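Local coordinates for acyl-coenzyme A oxidase acox-1.2 (Caenorhabditis elegans, PDB 5K3J), which catalyses the FAD-dependent first step of peroxisomal beta-oxidation on ascaroside pheromone precursors, desaturating the CoA thioester of an ascaroside with a five-carbon omega side chain, at residues A[120-125]-A[215-220]; A[466-471]-A[493-498]. One frame throughout, in Å; residues are numbered along the deposited sequence.

Interaction 1: A[120-125]-A[215-220]; sequences PTLQSQ and FFMVQL
Thr-121 and Leu-122 meet Phe-215 and Met-217 in a buried helix-on-sheet contact of the acyl-CoA oxidase fold, where helix 112-125 of the N-terminal helical region lies against strand 210-219 of the central beta region. The backbones stay well apart, the closest pair of CA atoms being those of Leu-122 and Met-217 at 9.4 Å, so side chains alone bridge the gap, burying 172 Å². The first of two apolar touches is a CH-pi contact: Thr-121 CG2 stands over one face of the Phe-215 ring, 4.2 Å from its centroid and 18° off the normal. It leans toward the CD1-CE1 side, with CD1 of Phe-215 4.0 Å from CG2 of Thr-121. A chi1 of -73° sets OG1 anti to the carbonyl carbon, where it bonds to Leu-117 O, and CG2 anti to the backbone N, facing the ring. In the second touch, Leu-122 CD2 meets Met-217 CE at 3.8 Å, the two side chains crossing at about a right angle; the Met-217 chain, bent at chi2 and chi3, brings its terminal methyl there. Strand 197-205 continues the sheet beside this strand, with Leu-199 touching Thr-121 and Val-201 touching Phe-215. The side chain of Tyr-147, an FAD-binding residue, lies about 3 Å from that of Phe-215 (nearest atoms), and Gln-125 NE2 bonds to O of the substrate-binding Ile-284, so the interface lies close to residues of the FAD and substrate sites. Within the helix, Pro-120 O accepts from both Ser-124 N and Ser-124 OG, the latter at 3.0 Å and on a carbonyl lone pair.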
# COMPACT_ATOMS: atom_id res chain seq x y z
N PRO A 120 -30.13 -2.02 -0.56
CA PRO A 120 -30.30 -1.86 0.89
C PRO A 120 -30.89 -0.51 1.31
O PRO A 120 -31.45 -0.44 2.40
CB PRO A 120 -28.88 -2.02 1.43
CG PRO A 120 -28.20 -2.86 0.42
CD PRO A 120 -28.74 -2.41 -0.89
N THR A 121 -30.75 0.53 0.49
CA THR A 121 -31.31 1.83 0.83
C THR A 121 -32.81 1.85 0.57
O THR A 121 -33.58 2.44 1.33
CB THR A 121 -30.63 2.98 0.04
OG1 THR A 121 -29.31 3.21 0.57
CG2 THR A 121 -31.43 4.28 0.16
N LEU A 122 -33.23 1.19 -0.51
CA LEU A 122 -34.66 1.06 -0.80
C LEU A 122 -35.35 0.28 0.32
O LEU A 122 -36.47 0.60 0.71
CB LEU A 122 -34.88 0.36 -2.14
CG LEU A 122 -34.58 1.17 -3.40
CD1 LEU A 122 -34.65 0.27 -4.63
CD2 LEU A 122 -35.55 2.34 -3.53
N GLN A 123 -34.66 -0.73 0.83
CA GLN A 123 -35.19 -1.57 1.90
C GLN A 123 -35.41 -0.78 3.18
O GLN A 123 -36.41 -0.97 3.88
CB GLN A 123 -34.25 -2.74 2.17
CG GLN A 123 -34.23 -3.78 1.06
CD GLN A 123 -33.15 -4.82 1.26
OE1 GLN A 123 -32.03 -4.52 1.67
NE2 GLN A 123 -33.48 -6.07 0.96
N SER A 124 -34.47 0.12 3.49
CA SER A 124 -34.49 0.82 4.76
C SER A 124 -35.11 2.22 4.70
O SER A 124 -35.43 2.80 5.74
CB SER A 124 -33.06 0.94 5.31
OG SER A 124 -32.21 1.62 4.40
N GLN A 125 -35.30 2.75 3.50
CA GLN A 125 -35.70 4.16 3.37
C GLN A 125 -36.89 4.42 2.44
O GLN A 125 -37.40 5.54 2.39
CB GLN A 125 -34.51 4.99 2.91
CG GLN A 125 -33.23 4.80 3.72
CD GLN A 125 -33.29 5.43 5.09
OE1 GLN A 125 -34.13 6.29 5.36
NE2 GLN A 125 -32.39 5.01 5.98
N PHE A 215 -33.15 11.38 0.24
CA PHE A 215 -32.98 10.45 -0.88
C PHE A 215 -34.05 10.63 -1.95
O PHE A 215 -35.25 10.65 -1.66
CB PHE A 215 -33.00 9.01 -0.37
CG PHE A 215 -31.76 8.63 0.39
CD1 PHE A 215 -30.63 8.20 -0.27
CD2 PHE A 215 -31.74 8.70 1.78
CE1 PHE A 215 -29.49 7.85 0.44
CE2 PHE A 215 -30.62 8.36 2.48
CZ PHE A 215 -29.48 7.93 1.81
N PHE A 216 -33.61 10.77 -3.19
CA PHE A 216 -34.51 10.93 -4.32
C PHE A 216 -34.18 9.92 -5.42
O PHE A 216 -33.06 9.88 -5.92
CB PHE A 216 -34.45 12.36 -4.89
CG PHE A 216 -34.73 13.42 -3.89
CD1 PHE A 216 -33.74 13.85 -3.02
CD2 PHE A 216 -35.98 14.01 -3.82
CE1 PHE A 216 -33.99 14.83 -2.10
CE2 PHE A 216 -36.24 15.00 -2.89
CZ PHE A 216 -35.25 15.40 -2.03
N MET A 217 -35.16 9.10 -5.77
CA MET A 217 -35.02 8.21 -6.92
C MET A 217 -34.98 9.03 -8.20
O MET A 217 -35.86 9.85 -8.44
CB MET A 217 -36.17 7.21 -6.96
CG MET A 217 -36.13 6.28 -8.16
SD MET A 217 -34.66 5.23 -8.18
CE MET A 217 -34.97 4.21 -6.75
N VAL A 218 -33.95 8.80 -9.00
CA VAL A 218 -33.83 9.49 -10.28
C VAL A 218 -33.56 8.49 -11.39
O VAL A 218 -32.61 7.72 -11.31
CB VAL A 218 -32.71 10.53 -10.24
CG1 VAL A 218 -32.68 11.34 -11.54
CG2 VAL A 218 -32.87 11.44 -9.05
N GLN A 219 -34.41 8.50 -12.42
CA GLN A 219 -34.10 7.77 -13.64
C GLN A 219 -33.11 8.60 -14.45
O GLN A 219 -33.34 9.79 -14.66
CB GLN A 219 -35.35 7.46 -14.46
CG GLN A 219 -35.05 6.70 -15.75
CD GLN A 219 -36.29 6.32 -16.53
OE1 GLN A 219 -37.39 6.79 -16.24
NE2 GLN A 219 -36.12 5.45 -17.53
N LEU A 220 -32.02 7.98 -14.88
CA LEU A 220 -30.96 8.71 -15.57
C LEU A 220 -30.95 8.40 -17.05
O LEU A 220 -30.76 9.29 -17.88
CB LEU A 220 -29.60 8.38 -14.95
CG LEU A 220 -29.43 8.75 -13.48
CD1 LEU A 220 -28.04 8.39 -13.03
CD2 LEU A 220 -29.70 10.23 -13.29

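Interaction 2: A[466-471]-A[493-498]; sequences SYLADK and RQAWKA
Leu-468 and Ala-495 mark the nearest backbone approach, their CA atoms 8.1 Å apart, where a loop with a short run of helical backbone angles at 467-469 rests on helix 481-507 in the C-terminal helical part of the acyl-CoA oxidase fold. This is loop-on-helix packing of modest size, 113 Å² in all, carried by one leucine and two consecutive helix residues. Leu-468 reaches the helix through a single methyl: its CD2 lies 3.9 Å from Ala-495 CB, which points from the helix toward the loop. Within the loop, Leu-468 CG also lies 4.0 Å above one face of the Tyr-467 ring, offset toward the rim. The other touch is polar in character. Trp-496, with CG anti to its carbonyl carbon (chi1 -79°), extends its indole so that NE1 comes to the loop and presents the pyrrole edge to the Leu-468 carbonyl oxygen, which lies at the edge, in the indole plane. Around these residues, Val-450 and Ile-453 touch the indole, Ser-449 touches Leu-468, and Tyr-467 is tied by its OH to His-530 ND1 of helix 520-543 and by its O to Arg-492 NH2. On the same helix Lys-497 NZ forms a salt bridge with Asp-584 OD2 of the second subunit, so the segment that receives the loop also faces the dimer partner. The alignment of indole and carbonyl oxygen suits at most a weak electrostatic attraction: the indole N-H of Trp-496 points toward Leu-468 O, but NE1 stands 3.6 Å from that oxygen, too long to be called a hydrogen bond.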
# COMPACT_ATOMS: atom_id res chain seq x y z
N SER A 466 -19.49 -0.14 28.99
CA SER A 466 -19.50 -0.50 30.41
C SER A 466 -18.15 -0.41 31.13
O SER A 466 -18.06 0.17 32.21
CB SER A 466 -20.02 -1.93 30.57
OG SER A 466 -19.46 -2.55 31.72
N TYR A 467 -17.12 -0.97 30.51
CA TYR A 467 -15.81 -1.09 31.14
C TYR A 467 -15.17 0.26 31.48
O TYR A 467 -14.16 0.31 32.18
CB TYR A 467 -14.86 -1.88 30.23
CG TYR A 467 -14.32 -1.09 29.06
CD1 TYR A 467 -15.06 -0.96 27.89
CD2 TYR A 467 -13.08 -0.47 29.13
CE1 TYR A 467 -14.57 -0.24 26.81
CE2 TYR A 467 -12.59 0.26 28.06
CZ TYR A 467 -13.34 0.38 26.91
OH TYR A 467 -12.85 1.10 25.84
N LEU A 468 -15.75 1.34 30.96
CA LEU A 468 -15.21 2.67 31.19
C LEU A 468 -15.52 3.18 32.59
O LEU A 468 -14.73 3.93 33.18
CB LEU A 468 -15.74 3.65 30.14
CG LEU A 468 -15.25 3.46 28.71
CD1 LEU A 468 -16.02 4.36 27.76
CD2 LEU A 468 -13.75 3.73 28.60
N ALA A 469 -16.67 2.79 33.14
CA ALA A 469 -17.07 3.25 34.46
C ALA A 469 -16.38 2.45 35.56
O ALA A 469 -16.43 2.83 36.73
CB ALA A 469 -18.58 3.17 34.61
N ASP A 470 -15.75 1.35 35.18
CA ASP A 470 -15.09 0.48 36.14
C ASP A 470 -13.71 0.97 36.53
O ASP A 470 -13.35 2.12 36.29
CB ASP A 470 -14.95 -0.95 35.59
CG ASP A 470 -16.28 -1.58 35.27
OD1 ASP A 470 -17.31 -1.10 35.79
OD2 ASP A 470 -16.29 -2.56 34.50
N LYS A 471 -12.95 0.07 37.12
CA LYS A 471 -11.52 0.23 37.33
C LYS A 471 -10.96 -1.16 37.54
O LYS A 471 -11.53 -1.96 38.29
CB LYS A 471 -11.24 1.16 38.52
CG LYS A 471 -11.57 0.54 39.87
CD LYS A 471 -11.76 1.61 40.92
CE LYS A 471 -11.87 1.01 42.31
NZ LYS A 471 -13.01 0.04 42.41
N ARG A 493 -7.85 4.12 30.13
CA ARG A 493 -6.80 5.08 30.42
C ARG A 493 -6.83 6.24 29.43
O ARG A 493 -7.08 7.38 29.80
CB ARG A 493 -5.43 4.39 30.38
CG ARG A 493 -4.46 4.78 31.49
CD ARG A 493 -3.92 6.19 31.34
NE ARG A 493 -4.66 7.15 32.16
CZ ARG A 493 -4.20 8.34 32.51
NH1 ARG A 493 -4.93 9.15 33.27
NH2 ARG A 493 -2.99 8.74 32.11
N GLN A 494 -6.57 5.92 28.16
CA GLN A 494 -6.51 6.91 27.10
C GLN A 494 -7.83 7.65 26.92
O GLN A 494 -7.84 8.85 26.69
CB GLN A 494 -6.12 6.24 25.78
CG GLN A 494 -5.99 7.19 24.60
CD GLN A 494 -4.81 8.13 24.73
OE1 GLN A 494 -3.79 7.79 25.32
NE2 GLN A 494 -4.95 9.33 24.18
N ALA A 495 -8.94 6.91 27.03
CA ALA A 495 -10.28 7.48 26.87
C ALA A 495 -10.49 8.68 27.79
O ALA A 495 -10.87 9.76 27.33
CB ALA A 495 -11.34 6.42 27.14
N TRP A 496 -10.24 8.49 29.08
CA TRP A 496 -10.28 9.58 30.05
C TRP A 496 -9.19 10.61 29.76
O TRP A 496 -9.44 11.81 29.77
CB TRP A 496 -10.11 9.03 31.47
CG TRP A 496 -11.36 8.44 32.04
CD1 TRP A 496 -11.77 7.15 31.93
CD2 TRP A 496 -12.34 9.12 32.82
NE1 TRP A 496 -12.96 6.98 32.59
CE2 TRP A 496 -13.34 8.18 33.14
CE3 TRP A 496 -12.49 10.44 33.27
CZ2 TRP A 496 -14.46 8.50 33.90
CZ3 TRP A 496 -13.60 10.76 34.02
CH2 TRP A 496 -14.57 9.80 34.33
N LYS A 497 -7.99 10.11 29.50
CA LYS A 497 -6.81 10.94 29.27
C LYS A 497 -7.04 11.93 28.12
O LYS A 497 -6.59 13.07 28.19
CB LYS A 497 -5.59 10.07 28.97
CG LYS A 497 -4.24 10.73 29.20
CD LYS A 497 -3.65 11.26 27.91
CE LYS A 497 -2.23 11.77 28.15
NZ LYS A 497 -1.32 10.69 28.62
N ALA A 498 -7.73 11.48 27.08
CA ALA A 498 -7.99 12.33 25.92
C ALA A 498 -9.18 13.25 26.17
O ALA A 498 -9.18 14.41 25.76
CB ALA A 498 -8.22 11.48 24.68

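In the fold
Interaction 1 is complete before interaction 2 begins along the chain, and the two share no helix, strand or sheet. Their centres lie 41 Å apart and their nearest atoms about 27 Å, so they do not touch. The pair 120-125/215-220 joins the N-terminal helices to the central beta region, with Phe-215 about 8 Å from a bound FAD at its nearest atoms. The pair 466-471/493-498 lies wholly among the C-terminal helices, with the Ala-495 side chain about 12 Å from a bound ATP. The contacts thus belong to separate parts of the fold, one close to the flavin and substrate sites and the other near the nucleotide site and the subunit interface.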